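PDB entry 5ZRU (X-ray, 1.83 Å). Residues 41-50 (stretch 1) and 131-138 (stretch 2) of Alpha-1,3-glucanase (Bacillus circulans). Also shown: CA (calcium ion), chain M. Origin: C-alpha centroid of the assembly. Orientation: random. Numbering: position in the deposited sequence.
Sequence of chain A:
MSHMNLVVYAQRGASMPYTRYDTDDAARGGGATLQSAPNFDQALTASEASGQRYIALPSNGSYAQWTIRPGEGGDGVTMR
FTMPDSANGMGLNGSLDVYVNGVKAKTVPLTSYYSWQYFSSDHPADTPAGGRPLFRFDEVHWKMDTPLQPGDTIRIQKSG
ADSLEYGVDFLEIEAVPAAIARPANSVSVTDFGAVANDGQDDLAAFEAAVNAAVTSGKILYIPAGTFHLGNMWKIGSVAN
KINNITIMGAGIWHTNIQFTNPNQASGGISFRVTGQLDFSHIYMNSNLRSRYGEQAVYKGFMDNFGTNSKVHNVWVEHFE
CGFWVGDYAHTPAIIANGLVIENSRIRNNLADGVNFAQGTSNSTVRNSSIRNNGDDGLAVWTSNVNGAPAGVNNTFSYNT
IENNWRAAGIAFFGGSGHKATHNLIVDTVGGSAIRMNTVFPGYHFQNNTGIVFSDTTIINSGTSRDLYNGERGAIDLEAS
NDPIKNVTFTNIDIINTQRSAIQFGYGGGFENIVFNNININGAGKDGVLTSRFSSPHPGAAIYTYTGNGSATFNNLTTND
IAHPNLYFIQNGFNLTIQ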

# COMPACT_ATOMS: atom_id res chain seq x y z
N ASP A 41 2.48 -20.21 5.55
CA ASP A 41 3.37 -20.23 6.71
C ASP A 41 4.33 -19.05 6.64
O ASP A 41 5.16 -18.97 5.73
CB ASP A 41 4.11 -21.56 6.75
CG ASP A 41 5.14 -21.65 7.87
OD1 ASP A 41 5.31 -20.70 8.66
OD2 ASP A 41 5.81 -22.71 7.94
N GLN A 42 4.24 -18.13 7.60
CA GLN A 42 5.00 -16.89 7.51
C GLN A 42 6.48 -17.07 7.83
O GLN A 42 7.25 -16.12 7.66
CB GLN A 42 4.40 -15.83 8.44
CG GLN A 42 3.00 -15.41 7.98
CD GLN A 42 2.32 -14.47 8.94
OE1 GLN A 42 2.91 -13.49 9.37
NE2 GLN A 42 1.07 -14.78 9.28
N ALA A 43 6.89 -18.26 8.27
CA ALA A 43 8.31 -18.53 8.36
C ALA A 43 8.96 -18.58 6.98
O ALA A 43 10.18 -18.39 6.88
CB ALA A 43 8.56 -19.85 9.09
N LEU A 44 8.18 -18.81 5.92
CA LEU A 44 8.71 -18.96 4.57
C LEU A 44 8.64 -17.63 3.83
O LEU A 44 7.60 -16.97 3.82
CB LEU A 44 7.91 -20.01 3.79
CG LEU A 44 7.86 -21.42 4.37
CD1 LEU A 44 6.81 -22.25 3.64
CD2 LEU A 44 9.24 -22.07 4.27
N THR A 45 9.75 -17.25 3.19
CA THR A 45 9.78 -16.03 2.39
C THR A 45 8.64 -16.02 1.37
O THR A 45 8.03 -14.97 1.10
CB THR A 45 11.14 -15.91 1.69
OG1 THR A 45 12.17 -15.83 2.68
CG2 THR A 45 11.20 -14.65 0.80
N ALA A 46 8.29 -17.20 0.83
CA ALA A 46 7.26 -17.26 -0.19
C ALA A 46 5.88 -16.86 0.32
O ALA A 46 5.00 -16.57 -0.49
CB ALA A 46 7.21 -18.67 -0.79
N SER A 47 5.66 -16.82 1.65
CA SER A 47 4.37 -16.35 2.16
C SER A 47 4.08 -14.91 1.76
O SER A 47 2.90 -14.50 1.75
CB SER A 47 4.31 -16.46 3.69
OG SER A 47 5.25 -15.60 4.32
N GLU A 48 5.11 -14.13 1.44
CA GLU A 48 4.92 -12.75 1.02
C GLU A 48 5.03 -12.55 -0.49
O GLU A 48 4.95 -11.41 -0.95
CB GLU A 48 5.93 -11.83 1.73
CG GLU A 48 5.70 -11.69 3.23
CD GLU A 48 6.58 -10.61 3.81
OE1 GLU A 48 6.19 -9.42 3.76
OE2 GLU A 48 7.67 -10.95 4.29
N ALA A 49 5.21 -13.62 -1.26
CA ALA A 49 5.16 -13.50 -2.72
C ALA A 49 3.71 -13.51 -3.20
O ALA A 49 2.83 -14.11 -2.58
CB ALA A 49 5.93 -14.64 -3.38
N SER A 50 3.46 -12.84 -4.33
CA SER A 50 2.12 -12.91 -4.90
C SER A 50 1.79 -14.37 -5.20
O SER A 50 2.63 -15.14 -5.69
CB SER A 50 2.00 -12.06 -6.17
OG SER A 50 2.80 -12.59 -7.22
N GLY A 131 13.42 -10.36 15.93
CA GLY A 131 12.23 -11.18 15.77
C GLY A 131 12.15 -11.82 14.39
O GLY A 131 13.14 -11.91 13.67
N ARG A 132 10.93 -12.28 14.05
CA ARG A 132 10.70 -12.95 12.77
C ARG A 132 10.49 -11.93 11.65
O ARG A 132 9.96 -10.84 11.87
CB ARG A 132 9.50 -13.88 12.85
CG ARG A 132 8.15 -13.20 13.07
CD ARG A 132 7.06 -14.25 13.20
NE ARG A 132 5.74 -13.69 13.49
CZ ARG A 132 4.87 -13.33 12.55
NH1 ARG A 132 5.18 -13.46 11.27
NH2 ARG A 132 3.68 -12.85 12.90
N PRO A 133 10.91 -12.26 10.42
CA PRO A 133 10.91 -11.26 9.35
C PRO A 133 9.58 -11.13 8.62
O PRO A 133 8.88 -12.12 8.37
CB PRO A 133 11.99 -11.79 8.39
CG PRO A 133 11.87 -13.28 8.53
CD PRO A 133 11.61 -13.49 10.02
N LEU A 134 9.24 -9.88 8.29
CA LEU A 134 8.25 -9.52 7.28
C LEU A 134 8.87 -8.42 6.42
O LEU A 134 10.03 -8.04 6.62
CB LEU A 134 6.92 -9.08 7.91
CG LEU A 134 6.16 -10.16 8.69
CD1 LEU A 134 4.92 -9.54 9.38
CD2 LEU A 134 5.74 -11.29 7.78
N PHE A 135 8.10 -7.91 5.44
CA PHE A 135 8.65 -6.96 4.46
C PHE A 135 9.84 -7.58 3.73
O PHE A 135 10.87 -6.94 3.52
CB PHE A 135 9.04 -5.63 5.14
CG PHE A 135 9.20 -4.44 4.19
CD1 PHE A 135 9.02 -4.56 2.82
CD2 PHE A 135 9.54 -3.20 4.71
CE1 PHE A 135 9.18 -3.44 1.98
CE2 PHE A 135 9.69 -2.08 3.89
CZ PHE A 135 9.52 -2.20 2.51
N ARG A 136 9.71 -8.86 3.35
CA ARG A 136 10.83 -9.52 2.69
C ARG A 136 10.94 -9.17 1.21
O ARG A 136 12.00 -9.39 0.61
CB ARG A 136 10.73 -11.04 2.88
CG ARG A 136 11.10 -11.45 4.32
CD ARG A 136 10.74 -12.91 4.61
NE ARG A 136 9.31 -13.03 4.88
CZ ARG A 136 8.75 -14.00 5.60
NH1 ARG A 136 9.51 -14.96 6.13
NH2 ARG A 136 7.45 -14.00 5.80
N PHE A 137 9.89 -8.61 0.60
CA PHE A 137 9.92 -8.24 -0.80
C PHE A 137 9.96 -6.72 -0.96
O PHE A 137 9.56 -5.96 -0.06
CB PHE A 137 8.73 -8.83 -1.57
CG PHE A 137 8.87 -10.31 -1.87
CD1 PHE A 137 8.55 -11.26 -0.91
CD2 PHE A 137 9.35 -10.73 -3.11
CE1 PHE A 137 8.69 -12.63 -1.19
CE2 PHE A 137 9.50 -12.09 -3.40
CZ PHE A 137 9.17 -13.04 -2.44
N ASP A 138 10.47 -6.28 -2.11
CA ASP A 138 10.60 -4.87 -2.44
C ASP A 138 10.47 -4.75 -3.95
O ASP A 138 10.34 -5.75 -4.66
CB ASP A 138 11.94 -4.30 -1.94
CG ASP A 138 11.91 -2.77 -1.76
OD1 ASP A 138 10.87 -2.14 -2.04
OD2 ASP A 138 12.93 -2.21 -1.33
CA CA M . 4.20 -14.94 -7.45
O HOH W 1 1.83 -11.56 11.05
O HOH W 2 7.77 -14.19 9.69
O HOH W 3 12.15 -15.89 5.45
O HOH W 4 7.24 -8.03 1.57
O HOH W 5 2.40 -16.23 -8.55

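Two segments of one chain, at least 85 residues apart wherever they touch, meet here and bury 535 Å² between them. Stretch 1 is compact: a type I beta turn from D41 to L44, closed by L44 N to D41 O at 3.0 Å and steadied by A43 N to D41 OD1 at 2.9 Å, runs into a 3-10 segment at 45-48. Stretch 2 is more extended, with strand at 132-134 and again toward D138, and between them F135 takes positive phi and psi (57/43). No backbone-to-backbone hydrogen bond joins the two; every direct one uses a side chain on at least one side.

R136 covers the most surface, with E48 close behind. Both point toward the opposing stretch, and their charges meet in a salt bridge, R136 NE to E48 OE2 at 2.7 Å and nearly straight at 163°. The same oxygen also accepts the backbone R136 N at 3.1 Å and, weakly, R136 NH2 at 3.4 Å, so E48 holds both the main chain and the guanidinium of one residue. Its other oxygen, E48 OE1, accepts a weak hydrogen bond from F135 N at 3.0 Å. The carboxylate thus receives two successive backbone amides at the bend that follows the first strand. Water 4 extends this network, lying 2.8 Å from E48 OE1 and accepting from F137 N at 2.9 Å.

Beyond the carboxylate, the R136 guanidinium reaches the turn. R136 NH2 and R136 NH1 both donate to Q42 O, at 2.8 and 3.0 Å, a fork that lets one carbonyl take two protons. E48 OE2 and Q42 O both lie at the guanidinium edge, where the N-H groups point, whereas L44 O and T45 N lie over one face. L44 O is instead engaged within its own stretch, accepting from S47 N at 2.9 Å and S47 OG at 2.8 Å. S47 OG also sits 3.1 Å from R136 NH2, but the angle is too poor for a hydrogen bond. Water 3 accepts from R136 NH1 at 2.9 Å and lies 2.8 Å from T45 OG1, linking the arginine to the start of the 3-10 segment.

F137 supplies the apolar part of the contact. Its ring lies against the 3-10 segment and the residue after it: A49 CA is over one face, T45 O approaches the edge at 3.3 Å from F137 CE1, and A49 CB packs 3.7 Å from F137 CZ. E48 CB, 3.8 Å from F137 CD1, adds the aliphatic base of the glutamate to this surface.

At the other end, the Q42 side chain reaches R132, whose NH1 donates to Q42 OE1 at 3.0 Å. Water 1 spans the same pair, donating to Q42 OE1 at 2.8 Å and accepting from R132 NH2 at 2.9 Å. Water 2 joins Q42 O, R132 NH1 and P133 O at 2.8, 3.1 and 2.7 Å.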